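Asp/Glu-specific dipeptidyl-peptidase (Flavobacterium psychrophilum, PDB 5JXF) removes dipeptides from the N-terminus of oligopeptides as a serine-type peptidase with strict specificity for an acidic residue, Asp or Glu, at P1. Local coordinates at residues 96-101 and 237-242. Sequence-based numbering, arbitrary orientation.
With ARG (arginine), chain E.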
ATOM      1  N   ILE A  96      21.410  29.446  -2.180  1.00 32.17           N
ATOM      2  CA  ILE A  96      20.062  29.080  -2.616  1.00 36.74           C
ATOM      3  C   ILE A  96      19.748  27.621  -2.327  1.00 39.19           C
ATOM      4  O   ILE A  96      20.621  26.737  -2.355  1.00 41.31           O
ATOM      5  CB  ILE A  96      19.800  29.318  -4.133  1.00 40.38           C
ATOM      6  CG1 ILE A  96      20.705  28.453  -4.997  1.00 40.16           C
ATOM      7  CG2 ILE A  96      19.951  30.806  -4.507  1.00 46.86           C
ATOM      8  CD1 ILE A  96      20.465  28.658  -6.461  1.00 41.62           C
ATOM      9  N   LEU A  97      18.472  27.383  -2.091  1.00 43.44           N
ATOM     10  CA  LEU A  97      17.993  26.066  -1.714  1.00 46.83           C
ATOM     11  C   LEU A  97      17.066  25.561  -2.814  1.00 45.03           C
ATOM     12  O   LEU A  97      16.260  26.321  -3.339  1.00 35.59           O
ATOM     13  CB  LEU A  97      17.280  26.132  -0.356  1.00 46.55           C
ATOM     14  CG  LEU A  97      16.616  24.831   0.116  1.00 43.88           C
ATOM     15  CD1 LEU A  97      17.704  23.833   0.501  1.00 43.63           C
ATOM     16  CD2 LEU A  97      15.684  25.118   1.300  1.00 39.51           C
ATOM     17  N   THR A  98      17.217  24.300  -3.195  1.00 38.69           N
ATOM     18  CA  THR A  98      16.295  23.689  -4.144  1.00 36.89           C
ATOM     19  C   THR A  98      16.139  22.175  -3.814  1.00 30.98           C
ATOM     20  O   THR A  98      16.549  21.733  -2.740  1.00 35.92           O
ATOM     21  CB  THR A  98      16.760  23.911  -5.619  1.00 40.63           C
ATOM     22  OG1 THR A  98      15.706  23.545  -6.517  1.00 42.18           O
ATOM     23  CG2 THR A  98      18.013  23.099  -5.958  1.00 37.69           C
ATOM     24  N   ASN A  99      15.522  21.405  -4.702  1.00 33.78           N
ATOM     25  CA  ASN A  99      15.369  19.935  -4.486  1.00 43.47           C
ATOM     26  C   ASN A  99      16.624  19.162  -4.820  1.00 41.15           C
ATOM     27  O   ASN A  99      17.437  19.607  -5.631  1.00 39.88           O
ATOM     28  CB  ASN A  99      14.244  19.333  -5.348  1.00 42.57           C
ATOM     29  CG  ASN A  99      12.873  19.724  -4.884  1.00 41.38           C
ATOM     30  OD1 ASN A  99      11.897  19.615  -5.630  1.00 42.00           O
ATOM     31  ND2 ASN A  99      12.780  20.172  -3.645  1.00 35.19           N
ATOM     32  N   HIS A 100      16.752  17.972  -4.254  1.00 39.31           N
ATOM     33  CA  HIS A 100      17.815  17.068  -4.659  1.00 44.49           C
ATOM     34  C   HIS A 100      17.665  16.627  -6.121  1.00 43.58           C
ATOM     35  O   HIS A 100      18.653  16.513  -6.850  1.00 47.83           O
ATOM     36  CB  HIS A 100      17.860  15.845  -3.725  1.00 43.95           C
ATOM     37  CG  HIS A 100      18.979  14.898  -4.029  1.00 41.68           C
ATOM     38  ND1 HIS A 100      18.791  13.721  -4.721  1.00 46.09           N
ATOM     39  CD2 HIS A 100      20.301  14.962  -3.748  1.00 43.97           C
ATOM     40  CE1 HIS A 100      19.944  13.089  -4.833  1.00 47.61           C
ATOM     41  NE2 HIS A 100      20.879  13.827  -4.260  1.00 50.91           N
ATOM     42  N   HIS A 101      16.444  16.398  -6.581  1.00 37.23           N
ATOM     43  CA  HIS A 101      16.326  15.973  -7.968  1.00 42.24           C
ATOM     44  C   HIS A 101      16.475  17.158  -8.961  1.00 39.31           C
ATOM     45  O   HIS A 101      16.711  16.928 -10.137  1.00 46.25           O
ATOM     46  CB  HIS A 101      15.023  15.200  -8.210  1.00 54.34           C
ATOM     47  CG  HIS A 101      13.784  16.041  -8.235  1.00 59.33           C
ATOM     48  ND1 HIS A 101      12.922  16.123  -7.159  1.00 62.81           N
ATOM     49  CD2 HIS A 101      13.231  16.790  -9.217  1.00 61.28           C
ATOM     50  CE1 HIS A 101      11.903  16.904  -7.471  1.00 59.95           C
ATOM     51  NE2 HIS A 101      12.069  17.327  -8.712  1.00 64.24           N
ATOM     52  N   ASP A 237      14.352  15.763   0.284  1.00 42.80           N
ATOM     53  CA  ASP A 237      14.617  16.064  -1.113  1.00 46.58           C
ATOM     54  C   ASP A 237      15.152  17.490  -1.264  1.00 42.71           C
ATOM     55  O   ASP A 237      14.376  18.389  -1.544  1.00 42.45           O
ATOM     56  CB  ASP A 237      13.336  15.882  -1.935  1.00 47.72           C
ATOM     57  CG  ASP A 237      13.597  15.834  -3.456  1.00 58.95           C
ATOM     58  OD1 ASP A 237      14.703  16.208  -3.904  1.00 51.21           O
ATOM     59  OD2 ASP A 237      12.682  15.443  -4.209  1.00 62.13           O
ATOM     60  N   PHE A 238      16.457  17.692  -1.058  1.00 42.94           N
ATOM     61  CA  PHE A 238      17.032  19.026  -1.205  1.00 47.56           C
ATOM     62  C   PHE A 238      18.490  19.039  -1.670  1.00 50.10           C
ATOM     63  O   PHE A 238      19.200  18.041  -1.564  1.00 38.49           O
ATOM     64  CB  PHE A 238      16.913  19.805   0.111  1.00 52.49           C
ATOM     65  CG  PHE A 238      17.985  19.494   1.113  1.00 49.21           C
ATOM     66  CD1 PHE A 238      17.856  18.413   1.979  1.00 48.00           C
ATOM     67  CD2 PHE A 238      19.116  20.299   1.202  1.00 39.61           C
ATOM     68  CE1 PHE A 238      18.846  18.132   2.914  1.00 45.70           C
ATOM     69  CE2 PHE A 238      20.108  20.036   2.112  1.00 44.52           C
ATOM     70  CZ  PHE A 238      19.973  18.944   2.992  1.00 44.59           C
ATOM     71  N   SER A 239      18.923  20.185  -2.194  1.00 42.01           N
ATOM     72  CA  SER A 239      20.344  20.423  -2.447  1.00 43.81           C
ATOM     73  C   SER A 239      20.596  21.934  -2.404  1.00 44.68           C
ATOM     74  O   SER A 239      19.660  22.721  -2.475  1.00 41.74           O
ATOM     75  CB  SER A 239      20.785  19.825  -3.784  1.00 49.12           C
ATOM     76  OG  SER A 239      20.036  20.369  -4.860  1.00 47.25           O
ATOM     77  N   MET A 240      21.851  22.326  -2.245  1.00 45.54           N
ATOM     78  CA  MET A 240      22.184  23.732  -2.060  1.00 42.72           C
ATOM     79  C   MET A 240      23.200  24.202  -3.074  1.00 45.96           C
ATOM     80  O   MET A 240      24.166  23.510  -3.382  1.00 45.70           O
ATOM     81  CB  MET A 240      22.703  23.989  -0.653  1.00 47.51           C
ATOM     82  CG  MET A 240      21.636  23.810   0.418  1.00 59.98           C
ATOM     83  SD  MET A 240      22.176  24.280   2.065  1.00 76.89           S
ATOM     84  CE  MET A 240      20.636  24.183   2.987  1.00 68.20           C
ATOM     85  N   PHE A 241      22.953  25.394  -3.595  1.00 42.05           N
ATOM     86  CA  PHE A 241      23.834  26.002  -4.579  1.00 45.28           C
ATOM     87  C   PHE A 241      24.163  27.407  -4.113  1.00 45.26           C
ATOM     88  O   PHE A 241      23.544  27.890  -3.159  1.00 38.99           O
ATOM     89  CB  PHE A 241      23.160  26.013  -5.950  1.00 43.44           C
ATOM     90  CG  PHE A 241      23.071  24.653  -6.595  1.00 44.19           C
ATOM     91  CD1 PHE A 241      22.087  23.747  -6.216  1.00 41.13           C
ATOM     92  CD2 PHE A 241      23.985  24.270  -7.571  1.00 40.80           C
ATOM     93  CE1 PHE A 241      22.013  22.508  -6.810  1.00 40.51           C
ATOM     94  CE2 PHE A 241      23.911  23.032  -8.173  1.00 39.03           C
ATOM     95  CZ  PHE A 241      22.925  22.151  -7.792  1.00 41.95           C
ATOM     96  N   ARG A 242      25.134  28.069  -4.751  1.00 41.38           N
ATOM     97  CA  ARG A 242      25.409  29.464  -4.412  1.00 39.71           C
ATOM     98  C   ARG A 242      25.542  30.299  -5.685  1.00 42.63           C
ATOM     99  O   ARG A 242      26.278  29.930  -6.588  1.00 39.24           O
ATOM    100  CB  ARG A 242      26.672  29.613  -3.565  1.00 42.11           C
ATOM    101  CG  ARG A 242      26.902  31.067  -3.126  1.00 43.73           C
ATOM    102  CD  ARG A 242      28.241  31.283  -2.474  1.00 48.64           C
ATOM    103  NE  ARG A 242      28.495  30.289  -1.437  1.00 51.79           N
ATOM    104  CZ  ARG A 242      27.978  30.348  -0.214  1.00 51.75           C
ATOM    105  NH1 ARG A 242      27.171  31.353   0.115  1.00 40.32           N
ATOM    106  NH2 ARG A 242      28.257  29.396   0.669  1.00 60.59           N
TER
HETATM  107  N   ARG E 801       8.015  13.403  -8.500  1.00 73.38           N
HETATM  108  CA  ARG E 801       8.939  14.525  -8.436  1.00 76.34           C
HETATM  109  C   ARG E 801       8.481  15.590  -9.439  1.00 82.31           C
HETATM  110  O   ARG E 801       8.342  15.303 -10.624  1.00 78.78           O
HETATM  111  CB  ARG E 801      10.374  14.067  -8.725  1.00 69.79           C
HETATM  112  CG  ARG E 801      10.956  13.102  -7.680  1.00 73.87           C
HETATM  113  CD  ARG E 801      12.349  12.609  -8.077  1.00 69.92           C
HETATM  114  NE  ARG E 801      12.335  11.926  -9.368  1.00 62.69           N
HETATM  115  CZ  ARG E 801      12.168  10.610  -9.522  1.00 68.93           C
HETATM  116  NH1 ARG E 801      12.012   9.822  -8.459  1.00 82.54           N
HETATM  117  NH2 ARG E 801      12.165  10.074 -10.742  1.00 60.08           N
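His101 and Asp237 meet through a histidine-carboxylate hydrogen bond of the kind expected in a chymotrypsin-like charge relay, a role both residues hold by similarity: ND1 of His101 gives its hydrogen to OD2 of Asp237 at 3.0 Å, with the oxygen close to the ring plane and its syn lone pair in use. Ring and carboxylate are nevertheless turned 57° apart. The carboxylate is gripped through its other oxygen as well, since OD1 accepts a hydrogen bond from the His101 backbone N at 3.2 Å, again on the syn side, and a weak bond from the His100 N. Asp237 reaches these donors because its CG stands anti to the backbone N (chi1 -166°). CB of Asn99 lies over one face of the imidazole and CB of the bound arginine over the opposite one, both offset toward the rim, and NE2 is hydrogen-bonded to Ser662, consistent with the Ser-His-Asp triad assigned by similarity. A leucine in place of His101 would probably leave Asp237 OD2 without its ring donor and Ser662 without its histidine partner.

Beyond the triad, 96-98 and 239-242 pair as antiparallel strands. OG of Ser239 extends the pairing past Thr98, donating to the Asn99 carbonyl O at 2.8 Å from above the carbonyl plane. Ile96 lays CG1 against CB of Phe241 (3.6 Å), on the same face as Thr98 and Ser239. On the opposite face Leu97 turns CD1 toward both CD2 of Phe238 and CE of Met240, 3.9 Å from each.

This pair lies inside a larger antiparallel sheet, strand 85-89 flanking 95-98 and strand 197-214 flanking 239-245. Helix 703-713 covers the face bearing Leu97 and Met240, Phe81 meets Phe241 edge-to-face, and strand 673-680 packs against Asn99, Asp237 and Phe238.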